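Local coordinates for acyl-CoA dehydrogenase domain protein Tcur3481 (Thermomonospora curvata, PDB 6WY9) that binds FAD and, as a member of the acyl-CoA dehydrogenase family, probably takes part in the flavin-dependent oxidation of acyl-CoA substrates, at residues Gly144-Gly149 and Ala205-Ala210; Pro134-Val139 and Val165-Pro170; Gln18-His23 and Glu41-Glu46; Pro84-Pro89 and Ser116-Val121. All coordinates share one frame; numbering follows the deposited sequence.

Interaction 1. Residues Gly144-Gly149 and Ala205-Ala210; sequences GWRLSG and AVPARA
Ala205 and Val206 both lie opposite Leu147, so this antiparallel strand pair of the beta domain opens with a G1 beta bulge. The first position of a classic G1 bulge is often glycine; here an alanine, with only a methyl, takes the positive-phi conformation (phi 54°). Leu147 O accepts from Val206 N at 2.8 Å, an almost straight bond. Ala205 N also lies near that oxygen but at a poor angle, and it donates instead to Ser148 OG at 2.9 Å. Leu147 N returns a bond to Val206 O. Further along, Trp145 and Ala208 exchange two backbone bonds, Ala208 N reaching Trp145 O at 2.8 Å. Between these rungs Pro207 faces Arg146 in a non-hydrogen-bonded pair, so toward strand 144-149 no N-H of residue 207 is needed, which suits a proline.

Ala205 O is served by a side chain: Arg146 NH2 reaches it at 3.1 Å, with the oxygen at the edge of the guanidinium and close to its plane. The Arg146 chain is extended from CG to NE, and NE forms a salt bridge with Asp141. NH2 also comes within 3.3 Å of Pro207 CG. An alanine in place of Arg146 would probably leave Asp141 without its ionic mate and Ala205 O without this donor.

The other face is apolar, with Leu147 CD1 against Ala208 CB at 3.8 Å. The Trp145 ring meets Phe176 edge-to-face. Trp145 NE1 lies 3.7 Å from the methyl carbon CB of Ala210.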
loop_
_atom_site.group_PDB
_atom_site.type_symbol
_atom_site.label_atom_id
_atom_site.label_comp_id
_atom_site.label_asym_id
_atom_site.label_seq_id
_atom_site.Cartn_x
_atom_site.Cartn_y
_atom_site.Cartn_z
ATOM N N GLY B 144 6.400 -45.630 22.227
ATOM C CA GLY B 144 6.976 -44.320 22.028
ATOM C C GLY B 144 7.333 -44.055 20.582
ATOM O O GLY B 144 6.856 -44.736 19.663
ATOM N N TRP B 145 8.203 -43.079 20.376
ATOM C CA TRP B 145 8.576 -42.639 19.042
ATOM C C TRP B 145 10.048 -42.268 19.042
ATOM O O TRP B 145 10.606 -41.878 20.070
ATOM C CB TRP B 145 7.734 -41.426 18.596
ATOM C CG TRP B 145 6.284 -41.725 18.537
ATOM C CD1 TRP B 145 5.414 -41.753 19.576
ATOM C CD2 TRP B 145 5.535 -42.065 17.374
ATOM N NE1 TRP B 145 4.163 -42.094 19.136
ATOM C CE2 TRP B 145 4.207 -42.288 17.786
ATOM C CE3 TRP B 145 5.860 -42.200 16.022
ATOM C CZ2 TRP B 145 3.200 -42.654 16.898
ATOM C CZ3 TRP B 145 4.857 -42.556 15.133
ATOM C CH2 TRP B 145 3.541 -42.781 15.578
ATOM N N ARG B 146 10.667 -42.362 17.865
ATOM C CA ARG B 146 11.965 -41.741 17.651
ATOM C C ARG B 146 11.881 -40.777 16.476
ATOM O O ARG B 146 11.324 -41.118 15.423
ATOM C CB ARG B 146 13.041 -42.798 17.439
ATOM C CG ARG B 146 13.219 -43.634 18.666
ATOM C CD ARG B 146 14.411 -44.529 18.570
ATOM N NE ARG B 146 14.545 -45.349 19.768
ATOM C CZ ARG B 146 15.198 -44.972 20.860
ATOM N NH1 ARG B 146 15.280 -45.783 21.911
ATOM N NH2 ARG B 146 15.779 -43.788 20.903
ATOM N N LEU B 147 12.434 -39.576 16.683
ATOM C CA LEU B 147 12.387 -38.446 15.771
ATOM C C LEU B 147 13.756 -38.211 15.151
ATOM O O LEU B 147 14.775 -38.183 15.855
ATOM C CB LEU B 147 11.969 -37.154 16.498
ATOM C CG LEU B 147 10.742 -37.197 17.423
ATOM C CD1 LEU B 147 10.426 -35.833 18.029
ATOM C CD2 LEU B 147 9.527 -37.767 16.691
ATOM N N SER B 148 13.770 -38.012 13.834
ATOM C CA SER B 148 14.994 -37.706 13.107
ATOM C C SER B 148 14.725 -36.582 12.125
ATOM O O SER B 148 13.817 -36.681 11.297
ATOM C CB SER B 148 15.531 -38.927 12.361
ATOM O OG SER B 148 16.147 -39.829 13.257
ATOM N N GLY B 149 15.541 -35.546 12.197
ATOM C CA GLY B 149 15.406 -34.400 11.327
ATOM C C GLY B 149 16.105 -33.224 11.977
ATOM O O GLY B 149 16.910 -33.398 12.900
ATOM N N ALA B 205 17.219 -39.823 15.941
ATOM C CA ALA B 205 16.470 -40.920 16.546
ATOM C C ALA B 205 16.179 -40.619 18.016
ATOM O O ALA B 205 16.411 -41.443 18.907
ATOM C CB ALA B 205 17.216 -42.245 16.386
ATOM N N VAL B 206 15.662 -39.423 18.261
ATOM C CA VAL B 206 15.477 -38.921 19.626
ATOM C C VAL B 206 14.214 -39.542 20.220
ATOM O O VAL B 206 13.150 -39.475 19.592
ATOM C CB VAL B 206 15.374 -37.395 19.635
ATOM C CG1 VAL B 206 15.151 -36.916 21.065
ATOM C CG2 VAL B 206 16.611 -36.710 19.004
ATOM N N PRO B 207 14.273 -40.097 21.422
ATOM C CA PRO B 207 13.050 -40.622 22.052
ATOM C C PRO B 207 12.024 -39.523 22.297
ATOM O O PRO B 207 12.367 -38.405 22.709
ATOM C CB PRO B 207 13.561 -41.218 23.366
ATOM C CG PRO B 207 15.021 -41.447 23.135
ATOM C CD PRO B 207 15.480 -40.360 22.223
ATOM N N ALA B 208 10.756 -39.843 22.029
ATOM C CA ALA B 208 9.689 -38.861 22.200
ATOM C C ALA B 208 8.378 -39.560 22.497
ATOM O O ALA B 208 8.213 -40.754 22.236
ATOM C CB ALA B 208 9.490 -37.967 20.969
ATOM N N ARG B 209 7.436 -38.777 23.014
ATOM C CA ARG B 209 6.101 -39.242 23.359
ATOM C C ARG B 209 5.094 -38.361 22.645
ATOM O O ARG B 209 5.226 -37.133 22.658
ATOM C CB ARG B 209 5.865 -39.165 24.865
ATOM C CG ARG B 209 6.949 -39.813 25.700
ATOM C CD ARG B 209 6.924 -41.314 25.515
ATOM N NE ARG B 209 5.696 -41.898 26.045
ATOM C CZ ARG B 209 5.483 -43.207 26.180
ATOM N NH1 ARG B 209 6.419 -44.078 25.825
ATOM N NH2 ARG B 209 4.331 -43.644 26.675
ATOM N N ALA B 210 4.090 -38.973 22.029
ATOM C CA ALA B 210 3.120 -38.196 21.266
ATOM C C ALA B 210 2.135 -37.466 22.178
ATOM O O ALA B 210 1.802 -37.932 23.277
ATOM C CB ALA B 210 2.360 -39.109 20.297
#

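Interaction 2. Residues Pro134-Val139 and Val165-Pro170; sequences PGCTAV and VSATGP
Thr168 OG1 donates to Pro134 O at 2.8 Å, in the carbonyl plane and on a lone pair. OG1 is anti to the carbonyl carbon and beside the backbone N (chi1 -64°), facing the proline. Thr168 also bonds through its backbone: its N reaches Cys136 O at 2.8 Å, nearly straight at 169°. Ala138 N reaches Thr168 O at 2.9 Å, coming from well above the carbonyl plane. These two bonds flank Thr137 and make a single bridge between strands running 60° apart. A valine in place of Thr168 would lack the hydroxyl and would probably leave Pro134 O without this donor, the loop at Pro134 held less firmly.

The Pro134 ring crosses the Thr168 side chain at about a right angle, and its CG packs 3.6 Å from Ser166 OG. Small residues suit this close approach of the two backbones: Ala138 CB meets Ala167 CB at 4.0 Å, and Cys136 SG lies against the Ala167 methyl.

Glu125 holds Gly135 N and Cys136 N from outside. Thr137 pairs with Ser148 of strand 144-154, Ala167 with Gly174 of strand 172-179, and Phe176 of the latter strand touches both alanine methyls.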
loop_
_atom_site.group_PDB
_atom_site.type_symbol
_atom_site.label_atom_id
_atom_site.label_comp_id
_atom_site.label_asym_id
_atom_site.label_seq_id
_atom_site.Cartn_x
_atom_site.Cartn_y
_atom_site.Cartn_z
ATOM N N PRO B 134 5.626 -31.032 8.568
ATOM C CA PRO B 134 7.052 -31.073 8.937
ATOM C C PRO B 134 7.790 -32.155 8.161
ATOM O O PRO B 134 7.282 -33.265 7.979
ATOM C CB PRO B 134 7.037 -31.397 10.442
ATOM C CG PRO B 134 5.599 -31.447 10.859
ATOM C CD PRO B 134 4.724 -31.449 9.653
ATOM N N GLY B 135 9.022 -31.837 7.736
ATOM C CA GLY B 135 9.903 -32.863 7.187
ATOM C C GLY B 135 10.546 -33.740 8.248
ATOM O O GLY B 135 10.916 -34.883 7.973
ATOM N N CYS B 136 10.693 -33.226 9.460
ATOM C CA CYS B 136 11.123 -34.052 10.574
ATOM C C CYS B 136 10.244 -35.294 10.663
ATOM O O CYS B 136 9.023 -35.223 10.484
ATOM C CB CYS B 136 11.069 -33.228 11.867
ATOM S SG CYS B 136 11.929 -34.031 13.302
ATOM N N THR B 137 10.883 -36.450 10.858
ATOM C CA THR B 137 10.219 -37.749 10.813
ATOM C C THR B 137 10.000 -38.305 12.215
ATOM O O THR B 137 10.821 -38.097 13.113
ATOM C CB THR B 137 11.056 -38.744 10.009
ATOM O OG1 THR B 137 11.296 -38.186 8.716
ATOM C CG2 THR B 137 10.310 -40.043 9.842
ATOM N N ALA B 138 8.898 -39.043 12.387
ATOM C CA ALA B 138 8.610 -39.732 13.641
ATOM C C ALA B 138 8.418 -41.218 13.346
ATOM O O ALA B 138 7.580 -41.571 12.507
ATOM C CB ALA B 138 7.364 -39.135 14.314
ATOM N N VAL B 139 9.201 -42.072 13.995
ATOM C CA VAL B 139 9.168 -43.523 13.789
ATOM C C VAL B 139 8.615 -44.177 15.055
ATOM O O VAL B 139 9.037 -43.807 16.158
ATOM C CB VAL B 139 10.568 -44.084 13.456
ATOM C CG1 VAL B 139 10.541 -45.592 13.293
ATOM C CG2 VAL B 139 11.092 -43.440 12.187
ATOM N N VAL B 165 7.863 -30.806 19.623
ATOM C CA VAL B 165 8.500 -30.881 18.305
ATOM C C VAL B 165 7.482 -31.433 17.309
ATOM O O VAL B 165 6.950 -32.522 17.528
ATOM C CB VAL B 165 9.731 -31.812 18.341
ATOM C CG1 VAL B 165 10.333 -32.016 16.913
ATOM C CG2 VAL B 165 10.764 -31.321 19.348
ATOM N N SER B 166 7.244 -30.713 16.203
ATOM C CA SER B 166 6.358 -31.224 15.167
ATOM C C SER B 166 7.143 -32.145 14.224
ATOM O O SER B 166 8.307 -31.877 13.890
ATOM C CB SER B 166 5.691 -30.050 14.410
ATOM O OG SER B 166 6.616 -29.355 13.594
ATOM N N ALA B 167 6.519 -33.265 13.846
ATOM C CA ALA B 167 7.125 -34.290 12.990
ATOM C C ALA B 167 6.025 -35.075 12.274
ATOM O O ALA B 167 4.877 -35.122 12.725
ATOM C CB ALA B 167 8.014 -35.248 13.800
ATOM N N THR B 168 6.381 -35.694 11.159
ATOM C CA THR B 168 5.438 -36.529 10.406
ATOM C C THR B 168 5.719 -38.002 10.683
ATOM O O THR B 168 6.839 -38.492 10.453
ATOM C CB THR B 168 5.505 -36.196 8.915
ATOM O OG1 THR B 168 5.078 -34.828 8.740
ATOM C CG2 THR B 168 4.604 -37.157 8.046
ATOM N N GLY B 169 4.712 -38.693 11.236
ATOM C CA GLY B 169 4.784 -40.117 11.452
ATOM C C GLY B 169 4.099 -40.889 10.339
ATOM O O GLY B 169 3.767 -40.331 9.293
ATOM N N PRO B 170 3.899 -42.200 10.537
ATOM C CA PRO B 170 3.180 -42.994 9.522
ATOM C C PRO B 170 1.750 -42.538 9.287
ATOM O O PRO B 170 1.214 -42.774 8.204
ATOM C CB PRO B 170 3.210 -44.427 10.087
ATOM C CG PRO B 170 4.253 -44.429 11.126
ATOM C CD PRO B 170 4.438 -43.031 11.623
#

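Interaction 3. Residues Gln18-His23 and Glu41-Glu46; sequences QIFTDH and ETLWRE
Leu43 reaches across from helix 41-49 to meet Ile19 and Phe20 of helix 5-23, the two helices running almost antiparallel at 160°. This is plain helix-to-helix packing within the N-terminal helical domain of the acyl-CoA dehydrogenase fold. The local axes are 10.6 Å apart, a separation that long side chains have to bridge. Leu43 CG is anti to the backbone N (chi1 -180°), and although its CB does not aim straight at the other helix, both methyls end there. CD1 presses on Ile19 CG2 at 3.4 Å, tighter than usual for two carbons. The beta-branch of Ile19 serves this well: CG2, beside the carbonyl carbon, meets the leucine, while CD1 at the end of the other branch lies 4.1 Å from Glu46 O.

Phe20 starts from a CB directed away from helix 41-49, but its ring comes back into the contact. Leu43 CD2 sits at the ring edge, near its plane, 4.0 Å from Phe20 CE1. The leucine and the ring cross at about a right angle, and the Phe20 side chain also touches Leu74 and Leu87.

At the outer side His23 and Glu46 point toward each other's helices and cross at about a right angle. Glu46 CG lies 3.9 Å from His23 NE2, and the bend at chi2 (-85°) brings CD to a similar distance. Asp22 CB covers the centre of one face of the imidazole.

No hydrogen bond spans the pair. Cohesion here therefore comes mainly from hydrocarbon contacts, centred on the buried Leu43 and Phe20, while His23 NE2, 4.0 Å from Glu46 OE1, would add at most a modest attraction were the imidazole protonated.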
loop_
_atom_site.group_PDB
_atom_site.type_symbol
_atom_site.label_atom_id
_atom_site.label_comp_id
_atom_site.label_asym_id
_atom_site.label_seq_id
_atom_site.Cartn_x
_atom_site.Cartn_y
_atom_site.Cartn_z
ATOM N N GLN B 18 2.622 -3.664 35.774
ATOM C CA GLN B 18 3.519 -3.172 36.810
ATOM C C GLN B 18 4.812 -3.969 36.816
ATOM O O GLN B 18 5.906 -3.409 36.971
ATOM C CB GLN B 18 2.854 -3.264 38.183
ATOM C CG GLN B 18 3.743 -2.723 39.299
ATOM C CD GLN B 18 3.958 -1.220 39.194
ATOM O OE1 GLN B 18 5.084 -0.738 38.978
ATOM N NE2 GLN B 18 2.870 -0.469 39.325
ATOM N N ILE B 19 4.702 -5.290 36.687
ATOM C CA ILE B 19 5.896 -6.123 36.738
ATOM C C ILE B 19 6.791 -5.828 35.530
ATOM O O ILE B 19 8.006 -5.611 35.663
ATOM C CB ILE B 19 5.484 -7.599 36.847
ATOM C CG1 ILE B 19 4.840 -7.833 38.228
ATOM C CG2 ILE B 19 6.658 -8.604 36.553
ATOM C CD1 ILE B 19 4.290 -9.230 38.332
ATOM N N PHE B 20 6.186 -5.743 34.343
ATOM C CA PHE B 20 6.970 -5.457 33.146
ATOM C C PHE B 20 7.578 -4.068 33.213
ATOM O O PHE B 20 8.715 -3.861 32.789
ATOM C CB PHE B 20 6.101 -5.596 31.889
ATOM C CG PHE B 20 5.764 -7.024 31.524
ATOM C CD1 PHE B 20 6.736 -8.019 31.535
ATOM C CD2 PHE B 20 4.479 -7.364 31.131
ATOM C CE1 PHE B 20 6.435 -9.324 31.175
ATOM C CE2 PHE B 20 4.176 -8.676 30.775
ATOM C CZ PHE B 20 5.143 -9.652 30.800
ATOM N N THR B 21 6.821 -3.095 33.724
ATOM C CA THR B 21 7.319 -1.736 33.862
ATOM C C THR B 21 8.507 -1.662 34.814
ATOM O O THR B 21 9.461 -0.912 34.569
ATOM C CB THR B 21 6.196 -0.847 34.361
ATOM O OG1 THR B 21 5.166 -0.802 33.371
ATOM C CG2 THR B 21 6.724 0.586 34.633
ATOM N N ASP B 22 8.447 -2.411 35.926
ATOM C CA ASP B 22 9.565 -2.421 36.878
ATOM C C ASP B 22 10.825 -3.072 36.314
ATOM O O ASP B 22 11.926 -2.783 36.797
ATOM C CB ASP B 22 9.191 -3.171 38.159
ATOM C CG ASP B 22 8.163 -2.448 38.977
ATOM O OD1 ASP B 22 7.982 -1.235 38.777
ATOM O OD2 ASP B 22 7.556 -3.107 39.846
ATOM N N HIS B 23 10.712 -3.987 35.352
ATOM C CA HIS B 23 11.914 -4.720 34.960
ATOM C C HIS B 23 12.333 -4.556 33.508
ATOM O O HIS B 23 13.465 -4.918 33.174
ATOM C CB HIS B 23 11.767 -6.215 35.312
ATOM C CG HIS B 23 11.674 -6.448 36.789
ATOM N ND1 HIS B 23 12.612 -5.949 37.678
ATOM C CD2 HIS B 23 10.714 -7.027 37.544
ATOM C CE1 HIS B 23 12.243 -6.234 38.915
ATOM N NE2 HIS B 23 11.097 -6.890 38.862
ATOM N N GLU B 41 15.660 -14.053 34.089
ATOM C CA GLU B 41 15.202 -15.061 35.042
ATOM C C GLU B 41 14.530 -14.412 36.242
ATOM O O GLU B 41 13.712 -15.051 36.923
ATOM C CB GLU B 41 16.374 -15.913 35.510
ATOM C CG GLU B 41 17.061 -16.672 34.421
ATOM C CD GLU B 41 16.203 -17.793 33.846
ATOM O OE1 GLU B 41 15.192 -18.185 34.473
ATOM O OE2 GLU B 41 16.550 -18.274 32.750
ATOM N N THR B 42 14.902 -13.163 36.539
ATOM C CA THR B 42 14.257 -12.445 37.630
ATOM C C THR B 42 12.816 -12.128 37.265
ATOM O O THR B 42 11.888 -12.379 38.045
ATOM C CB THR B 42 15.045 -11.166 37.944
ATOM O OG1 THR B 42 16.392 -11.546 38.276
ATOM C CG2 THR B 42 14.411 -10.457 39.174
ATOM N N LEU B 43 12.619 -11.603 36.064
ATOM C CA LEU B 43 11.273 -11.352 35.559
ATOM C C LEU B 43 10.436 -12.634 35.536
ATOM O O LEU B 43 9.249 -12.621 35.893
ATOM C CB LEU B 43 11.364 -10.761 34.166
ATOM C CG LEU B 43 10.027 -10.431 33.491
ATOM C CD1 LEU B 43 9.166 -9.545 34.423
ATOM C CD2 LEU B 43 10.259 -9.748 32.106
ATOM N N TRP B 44 11.041 -13.750 35.110
ATOM C CA TRP B 44 10.337 -15.026 35.095
ATOM C C TRP B 44 9.857 -15.403 36.497
ATOM O O TRP B 44 8.722 -15.851 36.686
ATOM C CB TRP B 44 11.249 -16.125 34.548
ATOM C CG TRP B 44 10.464 -17.344 34.227
ATOM C CD1 TRP B 44 10.342 -18.487 34.979
ATOM C CD2 TRP B 44 9.640 -17.525 33.073
ATOM N NE1 TRP B 44 9.504 -19.374 34.345
ATOM C CE2 TRP B 44 9.051 -18.807 33.179
ATOM C CE3 TRP B 44 9.343 -16.725 31.954
ATOM C CZ2 TRP B 44 8.175 -19.321 32.195
ATOM C CZ3 TRP B 44 8.467 -17.255 30.953
ATOM C CH2 TRP B 44 7.901 -18.534 31.095
ATOM N N ARG B 45 10.730 -15.267 37.488
ATOM C CA ARG B 45 10.349 -15.646 38.847
ATOM C C ARG B 45 9.288 -14.704 39.409
ATOM O O ARG B 45 8.384 -15.130 40.146
ATOM C CB ARG B 45 11.578 -15.669 39.751
ATOM C CG ARG B 45 12.519 -16.857 39.561
ATOM C CD ARG B 45 13.631 -16.843 40.645
ATOM N NE ARG B 45 14.381 -15.577 40.699
ATOM C CZ ARG B 45 14.178 -14.608 41.598
ATOM N NH1 ARG B 45 13.243 -14.744 42.532
ATOM N NH2 ARG B 45 14.910 -13.496 41.565
ATOM N N GLU B 46 9.392 -13.424 39.085
ATOM C CA GLU B 46 8.384 -12.457 39.526
ATOM C C GLU B 46 7.014 -12.783 38.928
ATOM O O GLU B 46 5.995 -12.770 39.629
ATOM C CB GLU B 46 8.824 -11.042 39.122
ATOM C CG GLU B 46 10.172 -10.569 39.731
ATOM C CD GLU B 46 9.972 -9.987 41.091
ATOM O OE1 GLU B 46 8.940 -9.298 41.235
ATOM O OE2 GLU B 46 10.796 -10.245 42.009
#

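Interaction 4. Residues Pro84-Pro89 and Ser116-Val121; sequences PVPLWP and SRRLTV
Pro86 and Arg118 cross at about a right angle, with the proline CG resting against the arginine methylene CD at 3.8 Å. The aliphatic part of Arg118 thus packs against the proline CG, and a bend at chi3 (-58°) turns the chain beyond CD aside from the extended course. The guanidinium at its end is well held: a salt bridge to Glu41, a hydrogen bond to Thr158 O and a cation-pi contact with Trp44. An arginine suits such a site because its methylene stem is apolar while its guanidinium can bond in several directions.

Trp88 and Val121 form the second pair, crossing obliquely. Trp88 CG stands between the backbone N and the carbonyl carbon (chi1 79°), and the far end of the indole comes round to the strand. There CZ3 touches Val121 CG2 at 3.6 Å. One face of the indole is partly covered by Pro89 CD, 3.3 Å above the plane and offset toward the rim.

Between these pairs, Pro89 CB lies 3.6 Å from Thr120 OG1, whose hydrogen-bond partner is Pro155 O. The other branch of Val121, CG1, packs against Pro89 O at 3.8 Å. Both prolines fit a helix start, where first-turn N-H groups have no carbonyl of a preceding turn to bond.

Pro86 is the centre of an inverse gamma turn, closed by a weak bond from Leu87 N to Val85 O, and is also the N-cap of helix 87-100. The helix start lies on strand 118-122, joining the N-terminal helical domain to the beta domain, as expected of the acyl-CoA dehydrogenase fold.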
loop_
_atom_site.group_PDB
_atom_site.type_symbol
_atom_site.label_atom_id
_atom_site.label_comp_id
_atom_site.label_asym_id
_atom_site.label_seq_id
_atom_site.Cartn_x
_atom_site.Cartn_y
_atom_site.Cartn_z
ATOM N N PRO B 84 11.981 -9.348 27.895
ATOM C CA PRO B 84 12.659 -10.580 27.428
ATOM C C PRO B 84 12.415 -11.815 28.293
ATOM O O PRO B 84 13.262 -12.251 29.078
ATOM C CB PRO B 84 14.137 -10.161 27.434
ATOM C CG PRO B 84 14.232 -9.172 28.604
ATOM C CD PRO B 84 12.946 -8.360 28.434
ATOM N N VAL B 85 11.246 -12.435 28.125
ATOM C CA VAL B 85 10.968 -13.745 28.744
ATOM C C VAL B 85 10.203 -14.606 27.746
ATOM O O VAL B 85 9.390 -14.112 26.973
ATOM C CB VAL B 85 10.130 -13.619 30.048
ATOM C CG1 VAL B 85 10.987 -13.335 31.255
ATOM C CG2 VAL B 85 9.037 -12.541 29.906
ATOM N N PRO B 86 10.434 -15.940 27.786
ATOM C CA PRO B 86 9.803 -16.801 26.755
ATOM C C PRO B 86 8.379 -17.219 27.127
ATOM O O PRO B 86 8.072 -18.403 27.333
ATOM C CB PRO B 86 10.764 -17.989 26.704
ATOM C CG PRO B 86 11.083 -18.188 28.196
ATOM C CD PRO B 86 11.291 -16.727 28.699
ATOM N N LEU B 87 7.483 -16.234 27.243
ATOM C CA LEU B 87 6.126 -16.569 27.668
ATOM C C LEU B 87 5.378 -17.343 26.581
ATOM O O LEU B 87 4.731 -18.358 26.869
ATOM C CB LEU B 87 5.366 -15.292 28.054
ATOM C CG LEU B 87 5.769 -14.635 29.384
ATOM C CD1 LEU B 87 5.131 -13.203 29.471
ATOM C CD2 LEU B 87 5.358 -15.469 30.593
ATOM N N TRP B 88 5.457 -16.892 25.318
ATOM C CA TRP B 88 4.602 -17.641 24.396
ATOM C C TRP B 88 5.150 -19.049 24.146
ATOM O O TRP B 88 4.359 -20.003 24.151
ATOM C CB TRP B 88 4.314 -16.863 23.085
ATOM C CG TRP B 88 5.382 -16.834 22.022
ATOM C CD1 TRP B 88 6.282 -15.820 21.776
ATOM C CD2 TRP B 88 5.646 -17.848 21.030
ATOM N NE1 TRP B 88 7.095 -16.164 20.716
ATOM C CE2 TRP B 88 6.740 -17.406 20.259
ATOM C CE3 TRP B 88 5.097 -19.110 20.762
ATOM C CZ2 TRP B 88 7.273 -18.172 19.199
ATOM C CZ3 TRP B 88 5.625 -19.864 19.723
ATOM C CH2 TRP B 88 6.698 -19.392 18.955
ATOM N N PRO B 89 6.465 -19.276 24.014
ATOM C CA PRO B 89 6.902 -20.681 23.841
ATOM C C PRO B 89 6.509 -21.569 25.016
ATOM O O PRO B 89 5.964 -22.659 24.814
ATOM C CB PRO B 89 8.427 -20.567 23.666
ATOM C CG PRO B 89 8.648 -19.145 23.168
ATOM C CD PRO B 89 7.604 -18.337 23.955
ATOM N N SER B 116 9.468 -23.183 37.929
ATOM C CA SER B 116 10.676 -24.002 37.885
ATOM C C SER B 116 10.891 -24.727 36.563
ATOM O O SER B 116 11.986 -25.261 36.352
ATOM C CB SER B 116 10.637 -25.031 39.019
ATOM O OG SER B 116 9.422 -25.745 38.952
ATOM N N ARG B 117 9.890 -24.775 35.686
ATOM C CA ARG B 117 9.917 -25.592 34.471
ATOM C C ARG B 117 9.489 -24.748 33.285
ATOM O O ARG B 117 8.345 -24.288 33.239
ATOM C CB ARG B 117 8.980 -26.794 34.577
ATOM C CG ARG B 117 8.976 -27.684 33.337
ATOM C CD ARG B 117 7.914 -28.806 33.386
ATOM N NE ARG B 117 7.790 -29.414 34.714
ATOM C CZ ARG B 117 8.514 -30.437 35.153
ATOM N NH1 ARG B 117 8.297 -30.912 36.368
ATOM N NH2 ARG B 117 9.450 -30.984 34.389
ATOM N N ARG B 118 10.392 -24.562 32.327
ATOM C CA ARG B 118 10.062 -23.855 31.095
ATOM C C ARG B 118 10.081 -24.839 29.935
ATOM O O ARG B 118 10.662 -25.925 30.014
ATOM C CB ARG B 118 11.022 -22.704 30.807
ATOM C CG ARG B 118 11.013 -21.594 31.892
ATOM C CD ARG B 118 11.575 -20.278 31.376
ATOM N NE ARG B 118 12.947 -20.372 30.858
ATOM C CZ ARG B 118 14.022 -19.967 31.536
ATOM N NH1 ARG B 118 13.874 -19.449 32.752
ATOM N NH2 ARG B 118 15.243 -20.083 31.013
ATOM N N LEU B 119 9.461 -24.412 28.843
ATOM C CA LEU B 119 9.297 -25.225 27.655
ATOM C C LEU B 119 9.592 -24.351 26.457
ATOM O O LEU B 119 9.672 -23.123 26.563
ATOM C CB LEU B 119 7.875 -25.784 27.551
ATOM C CG LEU B 119 7.514 -26.602 28.791
ATOM C CD1 LEU B 119 6.013 -26.682 28.912
ATOM C CD2 LEU B 119 8.097 -27.945 28.541
ATOM N N THR B 120 9.748 -24.990 25.303
ATOM C CA THR B 120 9.654 -24.235 24.062
ATOM C C THR B 120 9.022 -25.146 23.022
ATOM O O THR B 120 8.738 -26.320 23.276
ATOM C CB THR B 120 11.030 -23.681 23.623
ATOM O OG1 THR B 120 10.871 -22.910 22.429
ATOM C CG2 THR B 120 12.041 -24.830 23.380
ATOM N N VAL B 121 8.760 -24.570 21.849
ATOM C CA VAL B 121 8.142 -25.297 20.755
ATOM C C VAL B 121 9.031 -25.169 19.527
ATOM O O VAL B 121 9.577 -24.090 19.249
ATOM C CB VAL B 121 6.725 -24.770 20.476
ATOM C CG1 VAL B 121 5.925 -24.894 21.748
ATOM C CG2 VAL B 121 6.758 -23.279 19.996
#

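Overall arrangement
Interactions 1 and 2 belong to one sheet and touch through strands 137-141 and 144-154, their centres 8 Å apart; both rest on backbone hydrogen bonds, but interaction 2 is buried and interaction 1 only partly so. Interaction 4 reaches the same sheet through strand 118-122, yet has no hydrogen bond across it and relies on buried rings and hydrocarbon. Interaction 3, a partly buried helix pair, is likewise mainly apolar, with His23 and Glu46 at its partly exposed side. It joins interaction 4 through the salt bridge of Glu41 with Arg118 and through Trp44, but its nearest atoms stay about 17 Å from interaction 2. All four lie away from the flavin site.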